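Local structure of phosphoserine aminotransferase (Bacillus circulans, 2C0R) at residues 40-45 with 234-239; 70-75 with 202-207; 296-301 with 338-343. The protein catalyses the reversible, pyridoxal-phosphate-dependent transfer of an amino group between glutamate and 3-phosphohydroxypyruvate, a step in serine biosynthesis, and acts likewise in making pyridoxine 5'-phosphate. The protein carries 1 engineered substitution. All coordinates share one frame; numbering follows the deposited sequence.

Contact 1. Residues 40-45 with 234-239. With PLP (pyridoxal-5'-phosphate), chain D.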
ATOM      1  N   MET A  40     -15.116   4.641   1.363  1.00 14.15           N
ATOM      2  CA  MET A  40     -16.178   3.827   0.748  1.00 16.08           C
ATOM      3  C   MET A  40     -15.737   2.373   0.672  1.00 15.61           C
ATOM      4  O   MET A  40     -14.531   2.044   0.679  1.00 15.06           O
ATOM      5  CB  MET A  40     -16.386   4.312  -0.676  1.00 16.74           C
ATOM      6  CG  MET A  40     -16.896   5.747  -0.696  1.00 21.69           C
ATOM      7  SD  MET A  40     -17.270   6.081  -2.418  1.00 16.61           S
ATOM      8  CE  MET A  40     -17.687   7.822  -2.265  1.00 16.95           C
ATOM      9  N   SER A  41     -16.686   1.462   0.574  1.00 13.67           N
ATOM     10  CA  SER A  41     -16.374   0.055   0.473  1.00 14.88           C
ATOM     11  C   SER A  41     -15.653  -0.239  -0.829  1.00 13.59           C
ATOM     12  O   SER A  41     -16.079   0.249  -1.888  1.00 12.94           O
ATOM     13  CB  SER A  41     -17.700  -0.723   0.476  1.00 14.59           C
ATOM     14  OG  SER A  41     -17.400  -2.127   0.345  1.00 17.09           O
ATOM     15  N   HIS A  42     -14.650  -1.095  -0.745  1.00 11.93           N
ATOM     16  CA  HIS A  42     -13.979  -1.548  -1.973  1.00 12.88           C
ATOM     17  C   HIS A  42     -14.842  -2.515  -2.747  1.00 12.74           C
ATOM     18  O   HIS A  42     -14.505  -2.766  -3.913  1.00 13.97           O
ATOM     19  CB  HIS A  42     -12.612  -2.151  -1.696  1.00 13.47           C
ATOM     20  CG  HIS A  42     -12.674  -3.347  -0.808  1.00 14.54           C
ATOM     21  ND1 HIS A  42     -13.215  -3.270   0.460  1.00 19.98           N
ATOM     22  CD2 HIS A  42     -12.299  -4.622  -0.997  1.00 14.20           C
ATOM     23  CE1 HIS A  42     -13.142  -4.484   1.001  1.00 20.05           C
ATOM     24  NE2 HIS A  42     -12.576  -5.312   0.130  1.00 16.80           N
ATOM     25  N   ARG A  43     -15.932  -2.996  -2.175  1.00 14.38           N
ATOM     26  CA  ARG A  43     -16.880  -3.833  -2.893  1.00 16.52           C
ATOM     27  C   ARG A  43     -18.161  -3.080  -3.140  1.00 15.84           C
ATOM     28  O   ARG A  43     -19.174  -3.679  -3.526  1.00 18.41           O
ATOM     29  CB  ARG A  43     -17.190  -5.110  -2.103  1.00 16.36           C
ATOM     30  CG  ARG A  43     -15.921  -5.942  -1.879  1.00 18.41           C
ATOM     31  CD  ARG A  43     -15.026  -5.791  -3.068  1.00 25.53           C
ATOM     32  NE  ARG A  43     -15.264  -6.676  -4.159  1.00 30.30           N
ATOM     33  CZ  ARG A  43     -14.951  -7.984  -4.216  1.00 28.05           C
ATOM     34  NH1 ARG A  43     -14.380  -8.679  -3.232  1.00 31.34           N
ATOM     35  NH2 ARG A  43     -15.248  -8.603  -5.347  1.00 22.79           N
ATOM     36  N   GLY A  44     -18.153  -1.752  -2.947  1.00 14.98           N
ATOM     37  CA  GLY A  44     -19.289  -0.957  -3.386  1.00 14.25           C
ATOM     38  C   GLY A  44     -19.165  -0.496  -4.826  1.00 13.62           C
ATOM     39  O   GLY A  44     -18.063  -0.370  -5.332  1.00 13.53           O
ATOM     40  N   ALA A  45     -20.276  -0.186  -5.494  1.00 14.36           N
ATOM     41  CA  ALA A  45     -20.227   0.139  -6.921  1.00 13.87           C
ATOM     42  C   ALA A  45     -19.466   1.418  -7.221  1.00 12.81           C
ATOM     43  O   ALA A  45     -18.896   1.543  -8.308  1.00 14.77           O
ATOM     44  CB  ALA A  45     -21.630   0.278  -7.527  1.00 18.94           C
ATOM     45  N   ASN A 234      -9.920  -9.775  -9.205  1.00 10.09           N
ATOM     46  CA  ASN A 234      -9.811  -8.406  -9.707  1.00 10.83           C
ATOM     47  C   ASN A 234      -9.122  -7.466  -8.731  1.00 10.43           C
ATOM     48  O   ASN A 234      -9.577  -6.299  -8.606  1.00 11.33           O
ATOM     49  CB  ASN A 234     -11.197  -7.885 -10.092  1.00 10.64           C
ATOM     50  CG  ASN A 234     -11.148  -6.589 -10.882  1.00 11.63           C
ATOM     51  OD1 ASN A 234     -10.148  -6.279 -11.584  1.00 12.57           O
ATOM     52  ND2 ASN A 234     -12.245  -5.803 -10.795  1.00 12.51           N
ATOM     53  N   SER A 235      -8.065  -7.923  -8.107  1.00 10.37           N
ATOM     54  CA  SER A 235      -7.296  -7.144  -7.146  1.00 11.24           C
ATOM     55  C   SER A 235      -8.122  -6.728  -5.948  1.00 11.52           C
ATOM     56  O   SER A 235      -7.753  -5.812  -5.216  1.00 14.18           O
ATOM     57  CB  SER A 235      -6.578  -5.944  -7.811  1.00 10.76           C
ATOM     58  OG  SER A 235      -5.768  -6.408  -8.874  1.00 12.34           O
ATOM     59  N   LEU A 236      -9.221  -7.411  -5.700  1.00 11.47           N
ATOM     60  CA  LEU A 236     -10.068  -7.095  -4.553  1.00 11.73           C
ATOM     61  C   LEU A 236     -10.190  -8.258  -3.579  1.00 13.33           C
ATOM     62  O   LEU A 236     -11.114  -8.282  -2.749  1.00 14.53           O
ATOM     63  CB  LEU A 236     -11.486  -6.714  -5.016  1.00 11.89           C
ATOM     64  CG  LEU A 236     -11.545  -5.453  -5.903  1.00 11.80           C
ATOM     65  CD1 LEU A 236     -12.928  -5.300  -6.532  1.00 14.89           C
ATOM     66  CD2 LEU A 236     -11.177  -4.179  -5.164  1.00 12.24           C
ATOM     67  N   TYR A 237      -9.299  -9.223  -3.612  1.00 11.57           N
ATOM     68  CA  TYR A 237      -9.339 -10.293  -2.639  1.00 12.32           C
ATOM     69  C   TYR A 237      -9.291  -9.748  -1.228  1.00 11.28           C
ATOM     70  O   TYR A 237     -10.016 -10.214  -0.361  1.00 13.03           O
ATOM     71  CB  TYR A 237      -8.160 -11.274  -2.897  1.00 13.46           C
ATOM     72  CG  TYR A 237      -8.104 -12.310  -1.771  1.00 14.23           C
ATOM     73  CD1 TYR A 237      -8.959 -13.414  -1.733  1.00 14.58           C
ATOM     74  CD2 TYR A 237      -7.162 -12.176  -0.754  1.00 12.75           C
ATOM     75  CE1 TYR A 237      -8.870 -14.324  -0.682  1.00 17.52           C
ATOM     76  CE2 TYR A 237      -7.083 -13.064   0.286  1.00 14.09           C
ATOM     77  CZ  TYR A 237      -7.945 -14.138   0.317  1.00 18.20           C
ATOM     78  OH  TYR A 237      -7.816 -15.040   1.369  1.00 19.49           O
ATOM     79  N   ASN A 238      -8.402  -8.792  -1.032  1.00 11.61           N
ATOM     80  CA  ASN A 238      -8.397  -8.023   0.212  1.00 11.85           C
ATOM     81  C   ASN A 238      -8.569  -6.538  -0.099  1.00 11.22           C
ATOM     82  O   ASN A 238      -8.837  -6.169  -1.244  1.00 11.66           O
ATOM     83  CB  ASN A 238      -7.173  -8.275   1.073  1.00 11.34           C
ATOM     84  CG  ASN A 238      -5.944  -7.581   0.587  1.00 11.70           C
ATOM     85  OD1 ASN A 238      -5.757  -7.310  -0.590  1.00 13.12           O
ATOM     86  ND2 ASN A 238      -5.059  -7.283   1.564  1.00 12.29           N
ATOM     87  N   THR A 239      -8.432  -5.729   0.943  1.00 10.53           N
ATOM     88  CA  THR A 239      -8.722  -4.310   0.722  1.00 11.35           C
ATOM     89  C   THR A 239      -7.627  -3.710  -0.158  1.00 11.64           C
ATOM     90  O   THR A 239      -6.468  -3.748   0.229  1.00 11.74           O
ATOM     91  CB  THR A 239      -8.852  -3.558   2.058  1.00 12.72           C
ATOM     92  OG1 THR A 239      -9.727  -4.345   2.895  1.00 12.05           O
ATOM     93  CG2 THR A 239      -9.456  -2.206   1.769  1.00 13.43           C
TER
HETATM   94  N1  PLP D 363      -8.433  -9.098   9.921  1.00 11.32           N
HETATM   95  C2  PLP D 363      -9.542  -8.466  10.397  1.00 11.44           C
HETATM   96  C2A PLP D 363      -9.945  -8.588  11.848  1.00 15.43           C
HETATM   97  C3  PLP D 363     -10.245  -7.654   9.513  1.00 12.07           C
HETATM   98  O3  PLP D 363     -11.319  -7.015  10.032  1.00 15.52           O
HETATM   99  C4  PLP D 363      -9.814  -7.440   8.222  1.00 13.62           C
HETATM  100  C4A PLP D 363     -10.530  -6.542   7.186  1.00 17.85           C
HETATM  101  C5  PLP D 363      -8.725  -8.137   7.783  1.00 12.37           C
HETATM  102  C6  PLP D 363      -8.015  -8.930   8.647  1.00 11.34           C
HETATM  103  C5A PLP D 363      -8.260  -8.093   6.325  1.00 12.34           C
HETATM  104  O4P PLP D 363      -7.561  -6.861   6.065  1.00 11.66           O
HETATM  105  P   PLP D 363      -6.961  -6.494   4.652  1.00 11.65           P
HETATM  106  O1P PLP D 363      -6.197  -5.220   4.865  1.00 12.51           O
HETATM  107  O2P PLP D 363      -8.146  -6.359   3.726  1.00 12.06           O
HETATM  108  O3P PLP D 363      -6.074  -7.643   4.257  1.00 11.88           O
HETATM  109  O   HOH W   1     -12.279  -8.147  -0.195  1.00 26.44           O

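Contact 2. Residues 70-75 with 202-207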
ATOM      1  N   VAL A  70      -4.793  -5.928 -15.854  1.00 13.09           N
ATOM      2  CA  VAL A  70      -4.146  -4.941 -15.003  1.00 11.99           C
ATOM      3  C   VAL A  70      -4.468  -5.286 -13.542  1.00 11.75           C
ATOM      4  O   VAL A  70      -5.638  -5.323 -13.175  1.00 13.87           O
ATOM      5  CB  VAL A  70      -4.608  -3.519 -15.340  1.00 12.84           C
ATOM      6  CG1 VAL A  70      -3.998  -2.496 -14.406  1.00 14.27           C
ATOM      7  CG2 VAL A  70      -4.319  -3.206 -16.803  1.00 14.51           C
ATOM      8  N   LEU A  71      -3.417  -5.546 -12.773  1.00 11.82           N
ATOM      9  CA  LEU A  71      -3.535  -5.795 -11.364  1.00 12.14           C
ATOM     10  C   LEU A  71      -3.010  -4.617 -10.563  1.00 10.40           C
ATOM     11  O   LEU A  71      -2.067  -3.970 -10.998  1.00 12.72           O
ATOM     12  CB  LEU A  71      -2.721  -7.061 -10.983  1.00 12.48           C
ATOM     13  CG  LEU A  71      -2.990  -8.281 -11.840  1.00 12.06           C
ATOM     14  CD1 LEU A  71      -2.046  -9.409 -11.418  1.00 12.42           C
ATOM     15  CD2 LEU A  71      -4.446  -8.735 -11.791  1.00 14.46           C
ATOM     16  N   PHE A  72      -3.582  -4.410  -9.396  1.00 10.76           N
ATOM     17  CA  PHE A  72      -3.073  -3.433  -8.453  1.00 11.05           C
ATOM     18  C   PHE A  72      -2.641  -4.210  -7.218  1.00 11.38           C
ATOM     19  O   PHE A  72      -3.496  -4.842  -6.545  1.00 12.10           O
ATOM     20  CB  PHE A  72      -4.134  -2.422  -8.092  1.00 11.44           C
ATOM     21  CG  PHE A  72      -4.634  -1.635  -9.300  1.00 11.18           C
ATOM     22  CD1 PHE A  72      -5.980  -1.657  -9.641  1.00 13.48           C
ATOM     23  CD2 PHE A  72      -3.709  -0.913 -10.050  1.00 15.71           C
ATOM     24  CE1 PHE A  72      -6.480  -0.971 -10.736  1.00 14.93           C
ATOM     25  CE2 PHE A  72      -4.205  -0.262 -11.152  1.00 14.87           C
ATOM     26  CZ  PHE A  72      -5.548  -0.313 -11.515  1.00 15.26           C
ATOM     27  N   ILE A  73      -1.358  -4.177  -6.944  1.00 10.69           N
ATOM     28  CA  ILE A  73      -0.752  -4.960  -5.858  1.00 11.14           C
ATOM     29  C   ILE A  73      -0.034  -4.035  -4.910  1.00 11.40           C
ATOM     30  O   ILE A  73       0.601  -3.081  -5.395  1.00 12.39           O
ATOM     31  CB  ILE A  73       0.175  -6.032  -6.439  1.00 11.84           C
ATOM     32  CG1 ILE A  73      -0.554  -6.832  -7.509  1.00 12.51           C
ATOM     33  CG2 ILE A  73       0.739  -6.872  -5.317  1.00 13.19           C
ATOM     34  CD1 ILE A  73       0.180  -8.020  -8.139  1.00 11.96           C
ATOM     35  N   GLN A  74      -0.108  -4.283  -3.614  1.00 12.21           N
ATOM     36  CA  GLN A  74       0.654  -3.476  -2.673  1.00 12.49           C
ATOM     37  C   GLN A  74       2.066  -4.028  -2.595  1.00 11.74           C
ATOM     38  O   GLN A  74       2.361  -5.136  -3.063  1.00 14.53           O
ATOM     39  CB  GLN A  74      -0.032  -3.447  -1.297  1.00 11.49           C
ATOM     40  CG  GLN A  74      -1.437  -2.854  -1.326  1.00 12.62           C
ATOM     41  CD  GLN A  74      -2.062  -2.841   0.043  1.00 10.97           C
ATOM     42  OE1 GLN A  74      -1.457  -2.301   0.941  1.00 12.07           O
ATOM     43  NE2 GLN A  74      -3.268  -3.432   0.185  1.00 12.84           N
ATOM     44  N   GLY A  75       2.911  -3.219  -1.928  1.00 12.82           N
ATOM     45  CA  GLY A  75       4.244  -3.652  -1.573  1.00 12.38           C
ATOM     46  C   GLY A  75       5.367  -3.107  -2.436  1.00 13.35           C
ATOM     47  O   GLY A  75       6.544  -3.477  -2.191  1.00 12.57           O
ATOM     48  N   SER A 202       1.758   6.827  -4.227  1.00 28.66           N
ATOM     49  CA  SER A 202       2.588   5.789  -3.609  1.00 24.98           C
ATOM     50  C   SER A 202       1.699   4.722  -2.975  1.00 20.39           C
ATOM     51  O   SER A 202       0.568   5.069  -2.629  1.00 31.03           O
ATOM     52  CB  SER A 202       3.538   6.347  -2.549  1.00 39.25           C
ATOM     53  OG  SER A 202       4.432   5.365  -2.070  1.00 42.91           O
ATOM     54  N   GLY A 203       2.158   3.497  -2.870  1.00 15.86           N
ATOM     55  CA  GLY A 203       1.346   2.486  -2.187  1.00 15.43           C
ATOM     56  C   GLY A 203       0.620   1.593  -3.169  1.00 13.16           C
ATOM     57  O   GLY A 203      -0.063   0.696  -2.716  1.00 15.59           O
ATOM     58  N   VAL A 204       0.736   1.862  -4.461  1.00 11.48           N
ATOM     59  CA  VAL A 204       0.134   0.961  -5.419  1.00 13.39           C
ATOM     60  C   VAL A 204       1.235   0.533  -6.424  1.00 11.04           C
ATOM     61  O   VAL A 204       2.005   1.385  -6.882  1.00 11.46           O
ATOM     62  CB  VAL A 204      -0.955   1.599  -6.298  0.50 20.44           C
ATOM     63  CG1 VAL A 204      -1.801   0.493  -6.933  0.50 21.79           C
ATOM     64  CG2 VAL A 204      -1.798   2.591  -5.529  0.50 19.32           C
ATOM     65  N   THR A 205       1.272  -0.728  -6.735  1.00 10.56           N
ATOM     66  CA  THR A 205       2.123  -1.223  -7.826  1.00 10.47           C
ATOM     67  C   THR A 205       1.191  -1.703  -8.915  1.00 11.01           C
ATOM     68  O   THR A 205       0.258  -2.496  -8.667  1.00 13.07           O
ATOM     69  CB  THR A 205       3.012  -2.362  -7.285  1.00 12.36           C
ATOM     70  OG1 THR A 205       3.751  -1.845  -6.168  1.00 13.60           O
ATOM     71  CG2 THR A 205       4.017  -2.814  -8.331  1.00 14.82           C
ATOM     72  N   VAL A 206       1.433  -1.232 -10.127  1.00 10.38           N
ATOM     73  CA  VAL A 206       0.677  -1.683 -11.289  1.00 10.81           C
ATOM     74  C   VAL A 206       1.396  -2.864 -11.891  1.00 10.59           C
ATOM     75  O   VAL A 206       2.586  -2.753 -12.141  1.00 12.57           O
ATOM     76  CB  VAL A 206       0.608  -0.544 -12.319  1.00 12.40           C
ATOM     77  CG1 VAL A 206      -0.029  -1.074 -13.599  1.00 15.96           C
ATOM     78  CG2 VAL A 206      -0.159   0.601 -11.719  1.00 16.40           C
ATOM     79  N   VAL A 207       0.682  -3.959 -12.037  1.00 12.08           N
ATOM     80  CA  VAL A 207       1.235  -5.171 -12.637  1.00 12.75           C
ATOM     81  C   VAL A 207       0.348  -5.576 -13.798  1.00 14.01           C
ATOM     82  O   VAL A 207      -0.852  -5.797 -13.588  1.00 17.08           O
ATOM     83  CB  VAL A 207       1.341  -6.314 -11.617  1.00 14.18           C
ATOM     84  CG1 VAL A 207       1.853  -7.597 -12.276  1.00 20.66           C
ATOM     85  CG2 VAL A 207       2.220  -5.903 -10.467  1.00 16.68           C
TER

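Contact 3. Residues 296-301 with 338-343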
ATOM      1  N   SER A 296      18.743   7.994 -20.327  1.00 13.25           N
ATOM      2  CA  SER A 296      17.333   8.028 -19.963  1.00 12.82           C
ATOM      3  C   SER A 296      16.696   9.381 -20.196  1.00 13.04           C
ATOM      4  O   SER A 296      17.307  10.416 -19.962  1.00 12.75           O
ATOM      5  CB  SER A 296      17.251   7.693 -18.475  1.00 13.15           C
ATOM      6  OG  SER A 296      15.918   7.821 -17.992  1.00 11.83           O
ATOM      7  N   ASP A 297      15.442   9.344 -20.618  1.00 11.89           N
ATOM      8  CA  ASP A 297      14.628  10.548 -20.707  1.00 12.64           C
ATOM      9  C   ASP A 297      13.836  10.745 -19.419  1.00 11.70           C
ATOM     10  O   ASP A 297      13.083  11.712 -19.386  1.00 13.05           O
ATOM     11  CB  ASP A 297      13.644  10.542 -21.865  1.00 13.64           C
ATOM     12  CG  ASP A 297      14.296  11.044 -23.157  1.00 15.14           C
ATOM     13  OD1 ASP A 297      15.514  11.326 -23.183  1.00 15.34           O
ATOM     14  OD2 ASP A 297      13.582  11.142 -24.166  1.00 19.05           O
ATOM     15  N   MET A 298      13.990   9.899 -18.430  1.00 11.02           N
ATOM     16  CA  MET A 298      13.265  10.017 -17.171  1.00 11.20           C
ATOM     17  C   MET A 298      14.181  10.447 -16.031  1.00 10.37           C
ATOM     18  O   MET A 298      13.739  11.148 -15.136  1.00 11.92           O
ATOM     19  CB  MET A 298      12.627   8.664 -16.781  1.00 12.36           C
ATOM     20  CG  MET A 298      11.537   8.227 -17.771  1.00 12.17           C
ATOM     21  SD  MET A 298       9.956   9.013 -17.427  1.00 14.31           S
ATOM     22  CE  MET A 298       9.959  10.377 -18.597  1.00 17.02           C
ATOM     23  N   ASN A 299      15.414   9.948 -16.000  1.00 12.71           N
ATOM     24  CA  ASN A 299      16.347  10.280 -14.916  1.00 12.73           C
ATOM     25  C   ASN A 299      17.688  10.642 -15.564  1.00 12.58           C
ATOM     26  O   ASN A 299      18.364   9.757 -16.066  1.00 13.23           O
ATOM     27  CB  ASN A 299      16.547   9.143 -13.884  1.00 12.61           C
ATOM     28  CG  ASN A 299      15.225   8.580 -13.391  1.00 11.77           C
ATOM     29  OD1 ASN A 299      14.695   7.621 -13.949  1.00 12.36           O
ATOM     30  ND2 ASN A 299      14.716   9.189 -12.321  1.00 11.60           N
ATOM     31  N   ILE A 300      17.992  11.934 -15.534  1.00 11.27           N
ATOM     32  CA  ILE A 300      19.233  12.392 -16.153  1.00 11.93           C
ATOM     33  C   ILE A 300      20.298  12.550 -15.108  1.00 12.43           C
ATOM     34  O   ILE A 300      20.189  13.338 -14.180  1.00 13.16           O
ATOM     35  CB  ILE A 300      18.970  13.717 -16.855  1.00 12.83           C
ATOM     36  CG1 ILE A 300      17.914  13.541 -17.944  1.00 14.77           C
ATOM     37  CG2 ILE A 300      20.279  14.306 -17.342  1.00 15.41           C
ATOM     38  CD1 ILE A 300      17.686  14.794 -18.773  1.00 14.83           C
ATOM     39  N   THR A 301      21.354  11.761 -15.279  1.00 12.80           N
ATOM     40  CA  THR A 301      22.395  11.771 -14.246  1.00 12.86           C
ATOM     41  C   THR A 301      23.626  12.447 -14.798  1.00 12.80           C
ATOM     42  O   THR A 301      23.983  12.340 -15.974  1.00 15.69           O
ATOM     43  CB  THR A 301      22.684  10.341 -13.786  1.00 13.19           C
ATOM     44  OG1 THR A 301      22.936   9.558 -14.975  1.00 14.08           O
ATOM     45  CG2 THR A 301      21.450   9.754 -13.078  1.00 12.84           C
ATOM     46  N   ILE A 338      12.658  13.531 -14.352  1.00 12.30           N
ATOM     47  CA  ILE A 338      11.844  14.390 -15.208  1.00 11.75           C
ATOM     48  C   ILE A 338      10.674  13.608 -15.779  1.00 11.67           C
ATOM     49  O   ILE A 338      10.298  13.676 -16.948  1.00 13.10           O
ATOM     50  CB  ILE A 338      12.690  15.049 -16.310  1.00 10.98           C
ATOM     51  CG1 ILE A 338      13.549  14.011 -17.046  1.00 12.78           C
ATOM     52  CG2 ILE A 338      13.546  16.173 -15.734  1.00 13.32           C
ATOM     53  CD1 ILE A 338      14.237  14.696 -18.257  1.00 19.58           C
ATOM     54  N   TYR A 339      10.071  12.832 -14.848  1.00 11.07           N
ATOM     55  CA  TYR A 339       8.886  12.066 -15.141  1.00 10.89           C
ATOM     56  C   TYR A 339       7.793  12.889 -15.791  1.00 10.96           C
ATOM     57  O   TYR A 339       7.892  14.108 -15.797  1.00 12.54           O
ATOM     58  CB  TYR A 339       8.319  11.516 -13.816  1.00 12.30           C
ATOM     59  CG  TYR A 339       9.347  10.694 -13.085  1.00 11.76           C
ATOM     60  CD1 TYR A 339       9.750  11.018 -11.805  1.00 12.40           C
ATOM     61  CD2 TYR A 339       9.905   9.574 -13.674  1.00 12.79           C
ATOM     62  CE1 TYR A 339      10.667  10.280 -11.119  1.00 13.14           C
ATOM     63  CE2 TYR A 339      10.845   8.799 -13.003  1.00 13.65           C
ATOM     64  CZ  TYR A 339      11.224   9.170 -11.747  1.00 13.26           C
ATOM     65  OH  TYR A 339      12.138   8.422 -11.051  1.00 14.04           O
ATOM     66  N   ASN A 340       6.774  12.198 -16.330  1.00 11.57           N
ATOM     67  CA  ASN A 340       5.768  12.887 -17.124  1.00 11.88           C
ATOM     68  C   ASN A 340       5.261  14.207 -16.560  1.00 12.77           C
ATOM     69  O   ASN A 340       5.190  15.192 -17.298  1.00 12.65           O
ATOM     70  CB  ASN A 340       4.474  12.092 -17.334  1.00 13.06           C
ATOM     71  CG  ASN A 340       4.614  10.816 -18.150  1.00 12.26           C
ATOM     72  OD1 ASN A 340       5.622  10.562 -18.797  1.00 13.38           O
ATOM     73  ND2 ASN A 340       3.579   9.968 -18.087  1.00 13.99           N
ATOM     74  N   ALA A 341       4.937  14.247 -15.274  1.00 10.84           N
ATOM     75  CA  ALA A 341       4.310  15.407 -14.677  1.00 12.16           C
ATOM     76  C   ALA A 341       5.305  16.505 -14.339  1.00 11.48           C
ATOM     77  O   ALA A 341       4.833  17.612 -14.033  1.00 13.15           O
ATOM     78  CB  ALA A 341       3.561  15.025 -13.398  1.00 12.40           C
ATOM     79  N   VAL A 342       6.600  16.311 -14.452  1.00 11.43           N
ATOM     80  CA  VAL A 342       7.553  17.422 -14.236  1.00 11.57           C
ATOM     81  C   VAL A 342       7.387  18.376 -15.413  1.00 12.57           C
ATOM     82  O   VAL A 342       7.558  17.948 -16.570  1.00 13.14           O
ATOM     83  CB  VAL A 342       8.985  16.868 -14.127  1.00 12.30           C
ATOM     84  CG1 VAL A 342       9.939  18.052 -14.016  1.00 13.33           C
ATOM     85  CG2 VAL A 342       9.116  15.929 -12.930  1.00 11.94           C
ATOM     86  N   PRO A 343       7.021  19.628 -15.201  1.00 12.51           N
ATOM     87  CA  PRO A 343       6.738  20.541 -16.293  1.00 14.21           C
ATOM     88  C   PRO A 343       8.013  21.000 -16.999  1.00 14.72           C
ATOM     89  O   PRO A 343       9.101  21.055 -16.450  1.00 14.03           O
ATOM     90  CB  PRO A 343       6.084  21.743 -15.594  1.00 17.23           C
ATOM     91  CG  PRO A 343       5.587  21.194 -14.285  1.00 15.88           C
ATOM     92  CD  PRO A 343       6.704  20.257 -13.892  1.00 14.92           C
TER
HETATM   93  O   HOH W   2      11.250  13.854 -19.490  1.00 16.77           O

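Contact 1. Residues 40-45 with 234-239
His42 and Thr239 form the close-packed part of this junction between two loops. With chi1 at 61°, CG of His42 sits between the backbone N and the carbonyl carbon, and the imidazole turns one face to Thr239. Thr239 CA lies 4.1 Å from the centroid of the His42 ring and 18° off its normal, a CH-pi contact, while Arg43 CG covers the opposite face. Nearby, the methyl Leu236 CD2 approaches His42 O to 3.8 Å; that buried oxygen has no polar partner in the model.

The exposed side belongs to Arg43, a residue that probably binds L-glutamate. Its bent chain lays the guanidinium flat on Leu236, whose CB stands 3.7 Å above the Arg43 guanidinium plane, over its centre. No direct hydrogen bond crosses between the loops here. Instead a water in the plane of the imidazole, 2.9 Å from His42 NE2, donates to Leu236 O at 2.8 Å.

Beyond the imidazole, the 234-239 loop grips the cofactor phosphate: Thr239 N and OG1 both donate to PLP O2P, and Asn238 ND2 reaches PLP O3P at 2.9 Å. Ala77 and Ser78 of the second subunit hold the same cofactor, making this a composite site at the dimer interface. Gly44 is the N-cap residue of helix 45-61, whose His51 packs on Leu236, and residues 234-239 lie in the loop that joins helix 227-232 to helix 242-257.

Contact 2. Residues 70-75 with 202-207
Two different first torsions bring Ile73 and Val207 together. In Ile73, CG1 stands beside the backbone N, anti to the carbonyl carbon (chi1 -51°), and the extended chi2 carries CD1 along the sheet face to the side chain of Val207; in Val207, CG1 is anti to the backbone N (chi1 177°), which leaves CG2 on the side from which the isoleucine arrives. The two branches cross obliquely, with Ile73 CD1 3.8 Å from Val207 CG2. Leu71 extends this apolar face more loosely, its CB 4.2 Å from Val207 CB.

On the other face Phe72 and Val206 project alongside each other from neighbouring strands. The valine methyl CG2 meets the ring at its edge, 4.2 Å from Phe72 CE2. The ring also makes an edge-to-face (T-shaped) contact with His51.

Underneath runs a regular antiparallel pairing. Leu71 with Val207 and Ile73 with Thr205 are hydrogen-bonded pairs, and Phe72 with Val206 between them is a non-hydrogen-bonded one. The bond from Leu71 N to Val207 O is 2.7 Å long, and its return from Val207 N to Leu71 O is 2.9 Å and almost straight. Past the strand, Gln74 turns to the dimer interface, where its OE1 accepts from Gly75 N of the second subunit, and the reciprocal bond is also made.

The pair closes one border of the seven-stranded mixed sheet of the large domain of a fold-type I aminotransferase: 68-73 is outermost within the chain, and 205-210 runs antiparallel to both its neighbours, 68-73 and 190-194. Helix 45-61 covers the Phe72 and Val206 face, and helices 76-88 and 227-232 cover the Ile73 face.

Contact 3. Residues 296-301 with 338-343
Met298 brings its sulfur to the rim of the Tyr339 phenol. Bends at chi2 and chi3 of the methionine fold its chain back to the tyrosine, and the sulfur lies at the ring edge: Met298 SD is 5.1 Å from the centroid of the Tyr339 ring and 77° off the normal, a Met-aromatic contact, with Tyr339 CD2 the ring atom it touches.

Asn299 approaches the far end of the same ring. Its amide plane is turned 77° from the ring, yet the hydroxyl lies within that amide plane, and Asn299 ND2 donates to Tyr339 OH over an almost straight 3.0 Å (174°). Both groups have further partners, since Asn299 OD1 accepts from Asn151 of the cofactor pocket, ND2 also bonds Ser337 OG, and Tyr339 OH bonds to Ala10 O. At its nearest atoms the tyrosine side chain is about 3 Å from that of Lys197, the cofactor attachment site, not linked in this structure.

A third pairing is wholly apolar: two isoleucines meet tip to tip, Ile300 CD1 being only 3.5 Å from Ile338 CD1, tighter than usual for carbons. The backbones join where Ile338 N donates to Met298 O at 2.7 Å. Just before the strand, Ser296 OG accepts from Met298 N (an ST turn) and from Asn299 N (an ST motif).

The contact continues the pairing of strands 299-303 and 334-337 in a three-stranded antiparallel sheet. Helix 260-280 packs against Met298 and Ile300, helix 242-257 against Asn340, and a turn from Tyr339 to Val342 leads to helix 344-361.

Contacts 1 and 2 are neighbours, with centres 14 Å apart, and they touch: Ser235 OG probably forms a hydrogen bond with Phe72 N at 3.0 Å. Contact 3 lies across the chain's centre, 33 Å from contact 1 and 21 Å from contact 2, centre to centre, and touches neither. The three nevertheless illustrate how one dimeric enzyme builds two shared active sites. Contact 1 supplies hydrogen-bond donors to the phosphate of the cofactor held by the second subunit, whereas the side chains of Thr205 in contact 2 and Tyr339 in contact 3 at their nearest atoms come to about 5 Å and about 6 Å from a bound cofactor, beside Ala77 and Lys197 of their own chain.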